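PDB 2P4H: vestitone reductase from Medicago sativa, which catalyses the NADPH-dependent, stereospecific reduction of (3R)-vestitone to an isoflavan-4-ol, the penultimate step in the biosynthesis of the defence compound medicarpin. Local coordinates for residues I95-T100 / K164-K169; G106-C111 / I180-L185; L207-V210 / Q216-V219. All blocks are in the same frame, centred on the assembly; numbering follows the deposited sequence.

Overall arrangement
The three contacts all rest on van der Waals packing, with no hydrogen bond running across any of them, yet they differ with their place in the fold. Contacts 1 and 2 share helix 95-111: its first turns pack on helix 158-177 in contact 1, and its C-terminal part packs on the segment leading into strand 182-187 in contact 2. A probable hydrogen bond between Glu168 OE2 and Thr184 OG1 joins their other halves. Contact 2 is buried and made of aliphatic side chains and a cysteine, whereas contact 1 is partly buried and mixes threonines with leucine and alanine. Contact 3, its centre about 35 Å from that of contact 2, joins segments close in sequence, near the surface, where a valine methyl meets a peptide group.

Contact 1: I95-T100 / K164-K169; sequences IVTKRT and KTLAEK
Thr100 lays its CG2 methyl over Ala167, 3.9 Å from the CB of that residue and 4.1 Å from its backbone N. The same methyl just touches Leu166 at its CB, so that it rests where the two neighbouring residues of the second helix meet. What puts it there is the first torsion: with chi1 at -64° the methyl stands opposite the backbone N, while OG1 is turned back beside that N, and the hydrocarbon branch is the one presented to helix 158-177. One turn earlier, Thr97 meets the far end of Leu166. Here the leucine uses one branch, CD1, which lies 4.1 Å from Thr97 OG1 and hardly farther from Thr97 CG2, and the two side chains cross at about a right angle. The axes of the short segments are inclined at 48° and pass 9.8 Å apart at the nearest point. CA of Thr100 comes within 6.1 Å of CA of Ala167. The pair illustrates how a Rossmann-type nucleotide-binding domain layers helices beside one another on one face of its parallel sheet. Helix 158-177 also bears Tyr160, which probably binds NADP(+), and Lys164 four residues later, a spacing that matches the YxxxK signature of short-chain dehydrogenases/reductases. Lys164 leaves its backbone on the side away from 95-100, and its NZ is hydrogen-bonded to Ser83 OG. Toward the more open margin, Arg151 of helix 147-153 touches both Thr97 and Leu166, while on the sheet side Ala167 rests against Tyr122 of strand 119-125.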
loop_
_atom_site.group_PDB
_atom_site.type_symbol
_atom_site.label_atom_id
_atom_site.label_comp_id
_atom_site.label_asym_id
_atom_site.label_seq_id
_atom_site.Cartn_x
_atom_site.Cartn_y
_atom_site.Cartn_z
ATOM N N ILE A 95 12.847 1.257 -21.867
ATOM C CA ILE A 95 12.679 -0.125 -21.433
ATOM C C ILE A 95 12.042 -0.182 -20.048
ATOM O O ILE A 95 11.099 -0.942 -19.822
ATOM C CB ILE A 95 14.035 -0.865 -21.392
ATOM C CG1 ILE A 95 14.670 -0.865 -22.785
ATOM C CG2 ILE A 95 13.840 -2.291 -20.895
ATOM C CD1 ILE A 95 13.824 -1.535 -23.854
ATOM N N VAL A 96 12.561 0.621 -19.125
ATOM C CA VAL A 96 12.032 0.660 -17.767
ATOM C C VAL A 96 10.575 1.107 -17.788
ATOM O O VAL A 96 9.728 0.527 -17.108
ATOM C CB VAL A 96 12.837 1.629 -16.878
ATOM C CG1 VAL A 96 12.240 1.667 -15.477
ATOM C CG2 VAL A 96 14.294 1.197 -16.826
ATOM N N THR A 97 10.289 2.142 -18.572
ATOM C CA THR A 97 8.931 2.658 -18.679
ATOM C C THR A 97 7.996 1.564 -19.183
ATOM O O THR A 97 6.866 1.438 -18.712
ATOM C CB THR A 97 8.865 3.869 -19.637
ATOM O OG1 THR A 97 9.631 4.950 -19.091
ATOM C CG2 THR A 97 7.426 4.326 -19.826
ATOM N N LYS A 98 8.474 0.769 -20.136
ATOM C CA LYS A 98 7.673 -0.314 -20.692
ATOM C C LYS A 98 7.346 -1.362 -19.631
ATOM O O LYS A 98 6.201 -1.799 -19.515
ATOM C CB LYS A 98 8.410 -0.974 -21.862
ATOM C CG LYS A 98 7.658 -2.142 -22.484
ATOM C CD LYS A 98 8.380 -2.683 -23.711
ATOM C CE LYS A 98 7.698 -3.934 -24.247
ATOM N NZ LYS A 98 6.267 -3.695 -24.584
ATOM N N ARG A 99 8.350 -1.763 -18.856
ATOM C CA ARG A 99 8.142 -2.759 -17.809
ATOM C C ARG A 99 7.180 -2.233 -16.748
ATOM O O ARG A 99 6.356 -2.982 -16.219
ATOM C CB ARG A 99 9.473 -3.135 -17.154
ATOM C CG ARG A 99 9.336 -4.138 -16.015
ATOM C CD ARG A 99 10.683 -4.476 -15.394
ATOM N NE ARG A 99 11.570 -5.157 -16.334
ATOM C CZ ARG A 99 11.338 -6.362 -16.847
ATOM N NH1 ARG A 99 10.243 -7.032 -16.514
ATOM N NH2 ARG A 99 12.205 -6.899 -17.695
ATOM N N THR A 100 7.291 -0.945 -16.443
ATOM C CA THR A 100 6.433 -0.317 -15.447
ATOM C C THR A 100 4.979 -0.294 -15.900
ATOM O O THR A 100 4.095 -0.783 -15.197
ATOM C CB THR A 100 6.885 1.127 -15.160
ATOM O OG1 THR A 100 8.196 1.108 -14.582
ATOM C CG2 THR A 100 5.920 1.812 -14.200
ATOM N N LYS A 164 5.909 4.584 -9.829
ATOM C CA LYS A 164 4.573 4.684 -9.257
ATOM C C LYS A 164 3.698 5.708 -9.971
ATOM O O LYS A 164 2.514 5.472 -10.207
ATOM C CB LYS A 164 4.662 5.050 -7.771
ATOM C CG LYS A 164 5.515 4.123 -6.908
ATOM C CD LYS A 164 4.899 2.746 -6.728
ATOM C CE LYS A 164 5.178 1.841 -7.911
ATOM N NZ LYS A 164 4.741 0.441 -7.650
ATOM N N THR A 165 4.278 6.855 -10.311
ATOM C CA THR A 165 3.525 7.905 -10.980
ATOM C C THR A 165 3.056 7.458 -12.364
ATOM O O THR A 165 1.878 7.591 -12.703
ATOM C CB THR A 165 4.374 9.189 -11.110
ATOM O OG1 THR A 165 4.812 9.600 -9.807
ATOM C CG2 THR A 165 3.556 10.311 -11.736
ATOM N N LEU A 166 3.979 6.927 -13.159
ATOM C CA LEU A 166 3.633 6.471 -14.501
ATOM C C LEU A 166 2.637 5.318 -14.459
ATOM O O LEU A 166 1.709 5.263 -15.267
ATOM C CB LEU A 166 4.892 6.030 -15.252
ATOM C CG LEU A 166 5.903 7.136 -15.560
ATOM C CD1 LEU A 166 7.087 6.544 -16.311
ATOM C CD2 LEU A 166 5.241 8.226 -16.386
ATOM N N ALA A 167 2.826 4.402 -13.516
ATOM C CA ALA A 167 1.932 3.256 -13.404
ATOM C C ALA A 167 0.507 3.666 -13.060
ATOM O O ALA A 167 -0.443 3.214 -13.697
ATOM C CB ALA A 167 2.454 2.280 -12.365
ATOM N N GLU A 168 0.347 4.529 -12.060
ATOM C CA GLU A 168 -0.997 4.938 -11.675
ATOM C C GLU A 168 -1.693 5.696 -12.797
ATOM O O GLU A 168 -2.884 5.492 -13.047
ATOM C CB GLU A 168 -0.989 5.803 -10.411
ATOM C CG GLU A 168 -2.380 5.860 -9.772
ATOM C CD GLU A 168 -2.530 6.904 -8.684
ATOM O OE1 GLU A 168 -1.512 7.353 -8.119
ATOM O OE2 GLU A 168 -3.688 7.259 -8.385
ATOM N N LYS A 169 -0.956 6.568 -13.476
ATOM C CA LYS A 169 -1.543 7.320 -14.576
ATOM C C LYS A 169 -2.008 6.370 -15.672
ATOM O O LYS A 169 -3.088 6.546 -16.232
ATOM C CB LYS A 169 -0.536 8.320 -15.152
ATOM C CG LYS A 169 -0.271 9.507 -14.248
ATOM C CD LYS A 169 0.544 10.574 -14.962
ATOM C CE LYS A 169 0.672 11.833 -14.116
ATOM N NZ LYS A 169 1.380 12.915 -14.859
#

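Contact 2: G106-C111 / I180-L185; sequences GILKAC and IDVVTL
In the Rossmann-type domain of this reductase, helices cover both faces of a parallel sheet, and the C-terminal part of helix 95-111 is laid here on the approach to strand 182-187. Leu108 carries the contact through one branch. Its CD1 methyl meets the terminal CD1 of Ile180 at 3.5 Å, the CG2 branch of the same isoleucine at 3.9 Å, and CG2 of Val182 at 4.0 Å, so a single methyl sits among three others. The CB of Leu108 does not itself aim at 180-185; chi1 near 180° swings CG opposite the backbone N, and chi2 of 59° helps direct CD1 to the isoleucine. Ile180 CD1 is also 3.5 Å from the carbonyl O of Leu108, which shows how closely the isoleucine tip is tucked against the helix backbone. Three residues on, Cys111 brings SG to 4.3 Å from Ile180 CG2, a looser touch on the other branch of the isoleucine. Both branches of Ile180 thus take part. Around this cluster, Leu108 also packs on Phe120 of strand 119-125 and on Phe174 of helix 158-177, while Val182 meets Val171 of that helix. The next strand residue, Val183, instead touches Leu237 of helix 227-239, which covers the opposite face of the sheet.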
loop_
_atom_site.group_PDB
_atom_site.type_symbol
_atom_site.label_atom_id
_atom_site.label_comp_id
_atom_site.label_asym_id
_atom_site.label_seq_id
_atom_site.Cartn_x
_atom_site.Cartn_y
_atom_site.Cartn_z
ATOM N N GLY A 106 -1.011 -5.210 -17.113
ATOM C CA GLY A 106 -1.221 -6.610 -17.452
ATOM C C GLY A 106 -2.547 -7.214 -17.026
ATOM O O GLY A 106 -3.368 -7.623 -17.857
ATOM N N ILE A 107 -2.770 -7.274 -15.722
ATOM C CA ILE A 107 -4.000 -7.854 -15.217
ATOM C C ILE A 107 -5.219 -6.967 -15.499
ATOM O O ILE A 107 -6.346 -7.456 -15.577
ATOM C CB ILE A 107 -3.866 -8.181 -13.707
ATOM C CG1 ILE A 107 -5.102 -8.946 -13.229
ATOM C CG2 ILE A 107 -3.614 -6.906 -12.906
ATOM C CD1 ILE A 107 -4.957 -9.528 -11.838
ATOM N N LEU A 108 -5.003 -5.664 -15.671
ATOM C CA LEU A 108 -6.114 -4.770 -15.984
ATOM C C LEU A 108 -6.601 -5.059 -17.413
ATOM O O LEU A 108 -7.804 -5.062 -17.684
ATOM C CB LEU A 108 -5.678 -3.305 -15.853
ATOM C CG LEU A 108 -6.733 -2.229 -16.136
ATOM C CD1 LEU A 108 -7.930 -2.388 -15.206
ATOM C CD2 LEU A 108 -6.099 -0.857 -15.955
ATOM N N LYS A 109 -5.667 -5.307 -18.327
ATOM C CA LYS A 109 -6.034 -5.625 -19.705
ATOM C C LYS A 109 -6.824 -6.932 -19.725
ATOM O O LYS A 109 -7.777 -7.085 -20.490
ATOM C CB LYS A 109 -4.780 -5.762 -20.573
ATOM C CG LYS A 109 -4.085 -4.443 -20.873
ATOM C CD LYS A 109 -2.763 -4.673 -21.587
ATOM C CE LYS A 109 -2.072 -3.363 -21.918
ATOM N NZ LYS A 109 -0.743 -3.592 -22.554
ATOM N N ALA A 110 -6.430 -7.871 -18.870
ATOM C CA ALA A 110 -7.114 -9.160 -18.793
ATOM C C ALA A 110 -8.557 -8.983 -18.327
ATOM O O ALA A 110 -9.432 -9.784 -18.662
ATOM C CB ALA A 110 -6.371 -10.086 -17.835
ATOM N N CYS A 111 -8.792 -7.921 -17.560
ATOM C CA CYS A 111 -10.107 -7.613 -17.003
ATOM C C CYS A 111 -11.100 -7.051 -18.018
ATOM O O CYS A 111 -12.302 -7.022 -17.763
ATOM C CB CYS A 111 -9.947 -6.624 -15.838
ATOM S SG CYS A 111 -11.408 -6.388 -14.793
ATOM N N ILE A 180 -13.624 0.237 -17.417
ATOM C CA ILE A 180 -13.404 -0.606 -16.246
ATOM C C ILE A 180 -13.535 0.281 -15.013
ATOM O O ILE A 180 -12.981 1.379 -14.980
ATOM C CB ILE A 180 -11.997 -1.248 -16.261
ATOM C CG1 ILE A 180 -11.822 -2.087 -17.532
ATOM C CG2 ILE A 180 -11.810 -2.126 -15.029
ATOM C CD1 ILE A 180 -10.447 -2.699 -17.680
ATOM N N ASP A 181 -14.280 -0.182 -14.012
ATOM C CA ASP A 181 -14.466 0.600 -12.791
ATOM C C ASP A 181 -13.207 0.502 -11.938
ATOM O O ASP A 181 -13.072 -0.398 -11.100
ATOM C CB ASP A 181 -15.665 0.089 -11.992
ATOM C CG ASP A 181 -16.137 1.089 -10.954
ATOM O OD1 ASP A 181 -15.321 1.930 -10.521
ATOM O OD2 ASP A 181 -17.323 1.033 -10.565
ATOM N N VAL A 182 -12.298 1.446 -12.155
ATOM C CA VAL A 182 -11.026 1.482 -11.455
ATOM C C VAL A 182 -10.963 2.468 -10.304
ATOM O O VAL A 182 -11.440 3.597 -10.401
ATOM C CB VAL A 182 -9.874 1.840 -12.429
ATOM C CG1 VAL A 182 -8.571 2.060 -11.659
ATOM C CG2 VAL A 182 -9.704 0.738 -13.459
ATOM N N VAL A 183 -10.375 2.010 -9.207
ATOM C CA VAL A 183 -10.140 2.849 -8.045
ATOM C C VAL A 183 -8.656 2.687 -7.752
ATOM O O VAL A 183 -8.113 1.584 -7.864
ATOM C CB VAL A 183 -10.932 2.389 -6.794
ATOM C CG1 VAL A 183 -10.287 2.951 -5.528
ATOM C CG2 VAL A 183 -12.366 2.864 -6.891
ATOM N N THR A 184 -7.992 3.787 -7.422
ATOM C CA THR A 184 -6.587 3.718 -7.056
ATOM C C THR A 184 -6.501 4.254 -5.637
ATOM O O THR A 184 -7.189 5.215 -5.279
ATOM C CB THR A 184 -5.674 4.551 -7.992
ATOM O OG1 THR A 184 -6.022 5.938 -7.910
ATOM C CG2 THR A 184 -5.804 4.069 -9.424
ATOM N N LEU A 185 -5.683 3.609 -4.816
ATOM C CA LEU A 185 -5.510 4.034 -3.435
ATOM C C LEU A 185 -4.103 4.576 -3.259
ATOM O O LEU A 185 -3.120 3.859 -3.459
ATOM C CB LEU A 185 -5.746 2.863 -2.477
ATOM C CG LEU A 185 -7.205 2.449 -2.247
ATOM C CD1 LEU A 185 -7.258 1.097 -1.555
ATOM C CD2 LEU A 185 -7.914 3.506 -1.410
#

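Contact 3: L207-V210 / Q216-V219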
loop_
_atom_site.group_PDB
_atom_site.type_symbol
_atom_site.label_atom_id
_atom_site.label_comp_id
_atom_site.label_asym_id
_atom_site.label_seq_id
_atom_site.Cartn_x
_atom_site.Cartn_y
_atom_site.Cartn_z
ATOM N N LEU A 207 9.463 2.596 12.544
ATOM C CA LEU A 207 9.947 2.288 13.888
ATOM C C LEU A 207 11.397 2.697 14.121
ATOM O O LEU A 207 12.064 2.172 15.010
ATOM C CB LEU A 207 9.786 0.791 14.174
ATOM C CG LEU A 207 8.352 0.256 14.196
ATOM C CD1 LEU A 207 8.357 -1.205 14.625
ATOM C CD2 LEU A 207 7.504 1.085 15.154
ATOM N N VAL A 208 11.879 3.652 13.334
ATOM C CA VAL A 208 13.254 4.111 13.458
ATOM C C VAL A 208 13.641 4.521 14.886
ATOM O O VAL A 208 14.777 4.295 15.308
ATOM C CB VAL A 208 13.531 5.280 12.472
ATOM C CG1 VAL A 208 12.636 6.468 12.786
ATOM C CG2 VAL A 208 14.999 5.672 12.526
ATOM N N LEU A 209 12.711 5.102 15.638
ATOM C CA LEU A 209 13.036 5.525 17.000
ATOM C C LEU A 209 13.224 4.371 17.988
ATOM O O LEU A 209 13.872 4.544 19.021
ATOM C CB LEU A 209 11.980 6.503 17.533
ATOM C CG LEU A 209 11.880 7.866 16.837
ATOM C CD1 LEU A 209 10.882 8.731 17.600
ATOM C CD2 LEU A 209 13.244 8.550 16.789
ATOM N N VAL A 210 12.671 3.201 17.684
ATOM C CA VAL A 210 12.830 2.055 18.580
ATOM C C VAL A 210 13.682 0.936 17.989
ATOM O O VAL A 210 14.188 0.088 18.726
ATOM C CB VAL A 210 11.468 1.450 18.992
ATOM C CG1 VAL A 210 10.658 2.475 19.772
ATOM C CG2 VAL A 210 10.711 0.982 17.768
ATOM N N GLN A 216 20.060 6.842 11.311
ATOM C CA GLN A 216 19.136 6.279 10.336
ATOM C C GLN A 216 17.902 7.145 10.106
ATOM O O GLN A 216 16.987 6.749 9.387
ATOM C CB GLN A 216 18.708 4.875 10.767
ATOM C CG GLN A 216 19.818 3.842 10.672
ATOM C CD GLN A 216 19.369 2.467 11.116
ATOM O OE1 GLN A 216 19.035 2.259 12.282
ATOM N NE2 GLN A 216 19.356 1.518 10.186
ATOM N N ILE A 217 17.875 8.329 10.709
ATOM C CA ILE A 217 16.737 9.224 10.542
ATOM C C ILE A 217 16.801 9.983 9.217
ATOM O O ILE A 217 17.781 10.672 8.923
ATOM C CB ILE A 217 16.643 10.242 11.704
ATOM C CG1 ILE A 217 16.297 9.511 13.006
ATOM C CG2 ILE A 217 15.581 11.295 11.397
ATOM C CD1 ILE A 217 16.279 10.405 14.233
ATOM N N GLY A 218 15.749 9.835 8.418
ATOM C CA GLY A 218 15.661 10.515 7.138
ATOM C C GLY A 218 14.380 11.324 7.144
ATOM O O GLY A 218 14.406 12.552 7.165
ATOM N N VAL A 219 13.251 10.624 7.137
ATOM C CA VAL A 219 11.945 11.268 7.178
ATOM C C VAL A 219 11.682 11.782 8.598
ATOM O O VAL A 219 11.898 11.059 9.579
ATOM C CB VAL A 219 10.842 10.264 6.779
ATOM C CG1 VAL A 219 9.467 10.843 7.067
ATOM C CG2 VAL A 219 10.974 9.920 5.301
#
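The peptide group linking Gln216 to Ile217 presents one face to Val208, whose CG2 methyl stands above it, 3.9 Å from the carbonyl O and 4.1 Å from the carbonyl C of Gln216. On that same side of the plane, CB of Gln216 rises at one end, 4.2 Å from Val208 CG2, and CG1 of Ile217 at the other, 4.1 Å from it, so the methyl is seated in a shallow trough with the peptide as its floor. Val208 adopts the less usual torsion for a helical valine, chi1 62°: CG1 is wedged between the backbone N and the carbonyl carbon, and CG2 is the branch that faces the loop. Beyond it, Leu209 starts out pointing away from 216-219 but bends round until its CD2 comes within 4.4 Å of Ile217 CD1. Both of these side chains also touch Ile256 of helix 256-266, which adds to the apolar patch. The contact lays the chain at 216-217 against helix 208-211 shortly before strand 219-226, part of a mixed sheet separate from the seven-stranded parallel one. The far end of Gln216 bonds locally, OE1 accepting from the backbone N of Lys213. With methyls set against a peptide face and against one another, and no directional bond between the segments, the fit probably rests largely on shape and on partial withdrawal of hydrocarbon from water.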